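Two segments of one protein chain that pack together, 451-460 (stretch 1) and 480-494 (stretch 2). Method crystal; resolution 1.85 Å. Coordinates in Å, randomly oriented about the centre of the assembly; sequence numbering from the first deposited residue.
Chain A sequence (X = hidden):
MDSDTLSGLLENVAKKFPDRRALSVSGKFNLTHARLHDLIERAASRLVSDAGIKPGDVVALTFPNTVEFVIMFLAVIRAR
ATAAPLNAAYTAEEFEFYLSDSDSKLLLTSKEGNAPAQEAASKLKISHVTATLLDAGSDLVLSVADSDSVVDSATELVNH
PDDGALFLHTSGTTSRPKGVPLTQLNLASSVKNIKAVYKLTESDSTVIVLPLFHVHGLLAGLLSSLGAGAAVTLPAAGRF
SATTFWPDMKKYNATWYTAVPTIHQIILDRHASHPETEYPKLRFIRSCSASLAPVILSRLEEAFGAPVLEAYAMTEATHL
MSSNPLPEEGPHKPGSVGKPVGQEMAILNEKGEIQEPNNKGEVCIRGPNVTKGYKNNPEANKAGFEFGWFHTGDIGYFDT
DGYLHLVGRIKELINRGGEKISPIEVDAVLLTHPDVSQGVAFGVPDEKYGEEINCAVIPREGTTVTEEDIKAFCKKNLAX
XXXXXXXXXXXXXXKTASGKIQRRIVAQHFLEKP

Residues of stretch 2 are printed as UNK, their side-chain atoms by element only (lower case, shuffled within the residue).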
# COMPACT_ATOMS: atom_id res chain seq x y z
N GLU A 451 -24.29 -2.98 -20.34
CA GLU A 451 -23.94 -3.05 -18.93
C GLU A 451 -24.89 -2.16 -18.13
O GLU A 451 -25.42 -1.19 -18.66
CB GLU A 451 -22.48 -2.66 -18.73
CG GLU A 451 -21.51 -3.62 -19.41
CD GLU A 451 -20.08 -3.11 -19.46
OE1 GLU A 451 -19.27 -3.72 -20.20
OE2 GLU A 451 -19.74 -2.12 -18.76
N GLU A 452 -25.11 -2.52 -16.88
CA GLU A 452 -25.95 -1.75 -15.99
C GLU A 452 -25.18 -1.58 -14.69
O GLU A 452 -24.27 -2.33 -14.39
CB GLU A 452 -27.30 -2.45 -15.79
CG GLU A 452 -28.37 -1.71 -14.96
CD GLU A 452 -28.60 -0.28 -15.43
OE1 GLU A 452 -27.93 0.63 -14.88
OE2 GLU A 452 -29.43 -0.06 -16.35
N ILE A 453 -25.53 -0.58 -13.91
CA ILE A 453 -24.93 -0.42 -12.60
C ILE A 453 -25.85 -1.01 -11.51
O ILE A 453 -27.06 -0.77 -11.52
CB ILE A 453 -24.64 1.07 -12.29
CG1 ILE A 453 -24.16 1.22 -10.86
CG2 ILE A 453 -25.90 1.94 -12.60
CD1 ILE A 453 -23.51 2.57 -10.61
N ASN A 454 -25.22 -1.76 -10.61
CA ASN A 454 -25.81 -2.24 -9.37
C ASN A 454 -24.93 -1.81 -8.19
O ASN A 454 -23.83 -1.30 -8.40
CB ASN A 454 -25.94 -3.76 -9.37
CG ASN A 454 -27.09 -4.27 -10.21
OD1 ASN A 454 -27.72 -3.55 -10.98
ND2 ASN A 454 -27.37 -5.54 -10.06
N CYS A 455 -25.38 -2.03 -6.97
CA CYS A 455 -24.52 -1.77 -5.83
C CYS A 455 -24.88 -2.70 -4.66
O CYS A 455 -25.92 -3.35 -4.69
CB CYS A 455 -24.64 -0.31 -5.41
SG CYS A 455 -26.20 0.12 -4.57
N ALA A 456 -24.01 -2.76 -3.65
CA ALA A 456 -24.28 -3.45 -2.38
C ALA A 456 -23.96 -2.52 -1.23
O ALA A 456 -22.95 -1.76 -1.28
CB ALA A 456 -23.46 -4.74 -2.29
N VAL A 457 -24.80 -2.53 -0.21
CA VAL A 457 -24.54 -1.71 0.96
C VAL A 457 -24.63 -2.54 2.24
O VAL A 457 -25.40 -3.52 2.32
CB VAL A 457 -25.53 -0.50 1.07
CG1 VAL A 457 -25.43 0.40 -0.13
CG2 VAL A 457 -26.92 -0.98 1.19
N ILE A 458 -23.84 -2.14 3.22
CA ILE A 458 -23.95 -2.55 4.60
C ILE A 458 -24.58 -1.44 5.41
O ILE A 458 -24.01 -0.32 5.50
CB ILE A 458 -22.57 -2.89 5.19
CG1 ILE A 458 -21.92 -4.02 4.40
CG2 ILE A 458 -22.69 -3.25 6.67
CD1 ILE A 458 -20.50 -4.31 4.86
N PRO A 459 -25.76 -1.73 6.00
CA PRO A 459 -26.44 -0.75 6.85
C PRO A 459 -25.73 -0.60 8.18
O PRO A 459 -24.97 -1.48 8.59
CB PRO A 459 -27.88 -1.32 6.99
CG PRO A 459 -27.78 -2.75 6.63
CD PRO A 459 -26.56 -2.95 5.77
N ARG A 460 -25.90 0.56 8.80
CA ARG A 460 -25.37 0.80 10.13
C ARG A 460 -26.14 -0.07 11.10
O ARG A 460 -27.35 -0.28 10.92
CB ARG A 460 -25.50 2.27 10.52
CG ARG A 460 -24.54 3.18 9.77
CD ARG A 460 -24.80 4.62 10.14
NE ARG A 460 -23.95 5.48 9.32
CZ ARG A 460 -22.68 5.76 9.59
NH1 ARG A 460 -22.09 5.25 10.68
NH2 ARG A 460 -21.98 6.55 8.77
N UNK A 480 -30.09 10.48 -13.55
CA UNK A 480 -30.89 9.25 -13.41
C UNK A 480 -30.13 8.03 -13.97
O UNK A 480 -30.19 6.96 -13.39
c UNK A 480 -32.24 9.40 -14.07
N UNK A 481 -29.38 8.20 -15.06
CA UNK A 481 -28.75 7.04 -15.70
C UNK A 481 -27.68 6.39 -14.81
O UNK A 481 -27.33 5.23 -15.02
c UNK A 481 -24.37 7.97 -17.10
c UNK A 481 -25.48 10.10 -17.00
c UNK A 481 -26.82 8.07 -17.04
c UNK A 481 -28.16 7.38 -17.08
c UNK A 481 -25.64 7.34 -17.11
c UNK A 481 -24.29 9.35 -17.05
c UNK A 481 -26.74 9.46 -16.99
N UNK A 482 -27.18 7.12 -13.80
CA UNK A 482 -26.13 6.62 -12.93
C UNK A 482 -26.64 5.84 -11.72
O UNK A 482 -25.88 5.22 -10.98
c UNK A 482 -24.62 8.63 -13.50
c UNK A 482 -23.75 9.74 -12.85
c UNK A 482 -25.25 7.77 -12.41
n UNK A 482 -22.45 11.70 -13.19
c UNK A 482 -23.16 10.63 -13.92
N UNK A 483 -27.96 5.89 -11.52
CA UNK A 483 -28.56 5.31 -10.31
C UNK A 483 -28.55 3.77 -10.35
O UNK A 483 -29.06 3.21 -11.30
c UNK A 483 -30.64 5.26 -8.85
c UNK A 483 -30.01 7.30 -10.15
c UNK A 483 -30.01 5.80 -10.16
N UNK A 484 -28.00 3.10 -9.31
CA UNK A 484 -28.00 1.62 -9.29
C UNK A 484 -29.43 1.07 -9.49
O UNK A 484 -30.39 1.50 -8.84
c UNK A 484 -27.32 3.69 -8.14
c UNK A 484 -27.45 1.28 -7.90
c UNK A 484 -26.60 2.50 -7.50
N UNK A 485 -29.57 0.15 -10.42
CA UNK A 485 -30.88 -0.41 -10.72
C UNK A 485 -31.27 -1.45 -9.66
O UNK A 485 -32.47 -1.68 -9.40
c UNK A 485 -30.89 -1.04 -12.12
c UNK A 485 -33.01 0.05 -12.90
c UNK A 485 -32.30 -1.28 -12.71
c UNK A 485 -34.51 -0.08 -13.12
n UNK A 485 -35.21 1.18 -12.73
N UNK A 486 -30.26 -2.06 -9.04
CA UNK A 486 -30.47 -2.98 -7.95
C UNK A 486 -29.53 -2.65 -6.79
O UNK A 486 -28.36 -2.26 -7.02
n UNK A 486 -30.56 -9.09 -9.70
n UNK A 486 -31.81 -7.31 -8.90
c UNK A 486 -31.20 -6.32 -9.79
n UNK A 486 -32.12 -9.42 -8.02
c UNK A 486 -31.44 -4.91 -9.29
c UNK A 486 -30.27 -4.41 -8.43
c UNK A 486 -31.50 -8.61 -8.88
N UNK A 487 -30.06 -2.77 -5.57
CA UNK A 487 -29.31 -2.55 -4.32
C UNK A 487 -29.34 -3.83 -3.48
O UNK A 487 -30.42 -4.24 -3.04
c UNK A 487 -29.98 -0.09 -4.28
c UNK A 487 -29.21 -1.23 -2.10
c UNK A 487 -29.92 -1.40 -3.48
N UNK A 488 -28.19 -4.46 -3.29
CA UNK A 488 -28.09 -5.66 -2.46
C UNK A 488 -27.72 -5.30 -1.05
O UNK A 488 -26.80 -4.53 -0.80
c UNK A 488 -28.24 -7.97 -6.99
c UNK A 488 -27.37 -6.90 -6.85
c UNK A 488 -27.09 -6.63 -3.06
c UNK A 488 -28.74 -8.60 -5.85
c UNK A 488 -28.36 -8.17 -4.58
c UNK A 488 -27.47 -7.11 -4.43
c UNK A 488 -26.98 -6.47 -5.57
N UNK A 489 -28.48 -5.82 -0.09
CA UNK A 489 -28.23 -5.42 1.27
C UNK A 489 -27.59 -6.56 1.99
O UNK A 489 -28.03 -7.72 1.87
c UNK A 489 -31.20 -3.23 1.52
c UNK A 489 -29.23 -4.71 3.40
c UNK A 489 -29.49 -4.96 1.92
c UNK A 489 -29.92 -3.71 1.17
N UNK A 490 -26.49 -6.25 2.66
CA UNK A 490 -25.70 -7.32 3.21
C UNK A 490 -25.01 -6.93 4.50
O UNK A 490 -24.98 -5.77 4.89
c UNK A 490 -23.79 -6.64 1.66
o UNK A 490 -23.95 -8.88 2.70
c UNK A 490 -24.72 -7.80 2.16
N UNK A 491 -24.47 -7.93 5.18
CA UNK A 491 -23.84 -7.75 6.49
C UNK A 491 -22.31 -7.69 6.36
O UNK A 491 -21.60 -7.28 7.29
o UNK A 491 -23.56 -11.17 7.70
o UNK A 491 -24.02 -10.55 5.66
c UNK A 491 -24.27 -8.89 7.43
c UNK A 491 -23.91 -10.29 6.88
N UNK A 492 -21.83 -8.11 5.20
CA UNK A 492 -20.40 -8.17 4.96
C UNK A 492 -19.97 -8.10 3.49
O UNK A 492 -20.59 -8.69 2.60
c UNK A 492 -18.36 -9.43 5.74
n UNK A 492 -17.88 -8.69 6.75
c UNK A 492 -19.86 -9.46 5.57
o UNK A 492 -17.62 -10.02 4.95
N UNK A 493 -18.88 -7.36 3.24
CA UNK A 493 -18.27 -7.37 1.92
C UNK A 493 -16.86 -7.93 2.01
O UNK A 493 -16.10 -7.57 2.91
c UNK A 493 -19.91 -4.12 1.47
c UNK A 493 -20.22 -5.94 -0.19
c UNK A 493 -18.18 -5.97 1.28
c UNK A 493 -19.22 -5.09 0.56
N UNK A 494 -16.50 -8.78 1.03
CA UNK A 494 -15.11 -9.25 0.94
C UNK A 494 -14.11 -8.10 0.66
O UNK A 494 -14.33 -7.23 -0.20
c UNK A 494 -17.37 -9.39 0.01
c UNK A 494 -15.16 -10.23 -0.25
c UNK A 494 -16.41 -9.83 -1.02
O HOH W 1 -28.97 3.15 -14.13

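Position 480 carries a single side-chain carbon, out of reach of stretch 1: Ala480. At 481, one carbon leads to a ring of six carbons; this is Phe481, which meets stretch 1 through its backbone, its O lying 4.3 Å from Ile453 CG2. Position 482 has four carbons in a row ending in nitrogen, and its CB points away: Lys482, whose O lies 3.6 Å from Ile453 CD1. At 483 one carbon carries two more, also directed away. This is Val483, and its O sits 3.6 Å from Ile453 CG2, so Ile453 packs against a run of carbonyls.

At 484 three carbons close onto the backbone N, which makes it Pro484; its CB lies 3.7 Å from Cys455 SG. Position 485 is again four carbons ending in nitrogen, Lys485. Its CB touches Glu452 CG at 3.9 Å while the chain's end leads away, and its N donates to Ile453 O at 2.9 Å. At 486, three carbons, a nitrogen and a carbon bearing two more nitrogens spell Arg486; the end leads away, but the backbone O accepts from Cys455 N at 3.0 Å.

Position 487 has one carbon carrying two, Val487, on the same sheet face as Cys455 and Val457; its CG1 meets Val457 CG2 at 4.0 Å. At 488 a carbon and a six-carbon ring give Phe488, on the face of Ala456, with CB 4.2 Å from Ala456 CB. At 489 four carbons, forked at the first, one arm two carbons long, mark Ile489; its CG1 lies 4.1 Å from Val457 CG2.

At 490 one carbon carries an oxygen and a carbon: Thr490, whose N donates to Val457 O at 3.0 Å. Position 491, two carbons with two oxygens on the second, is read as Asp491, and 492, with one oxygen and one nitrogen there, as Asn492; both CB atoms point away. At 493 four carbons fork at the second: Leu493, reaching Ile458 CD1 with CD2 at 3.4 Å. At 494 three carbons close on the backbone N, out of reach of stretch 1: Pro494.

The contact works as a parallel strand pairing. Cys455 and Val457 each use both N and O toward stretch 2: Phe488 N to Cys455 O and Val457 N to Phe488 O, both 2.9 Å, continue the ladder. Side chains cover the faces: Cys455, Val457, Val487 and Ile489 on one, Ala456 and Phe488 on the other. Leu493 then folds back toward stretch 1, touching Ala456 as well as Ile458.

Stretch 2 (480-494) AFKVPKRVFITDNLP
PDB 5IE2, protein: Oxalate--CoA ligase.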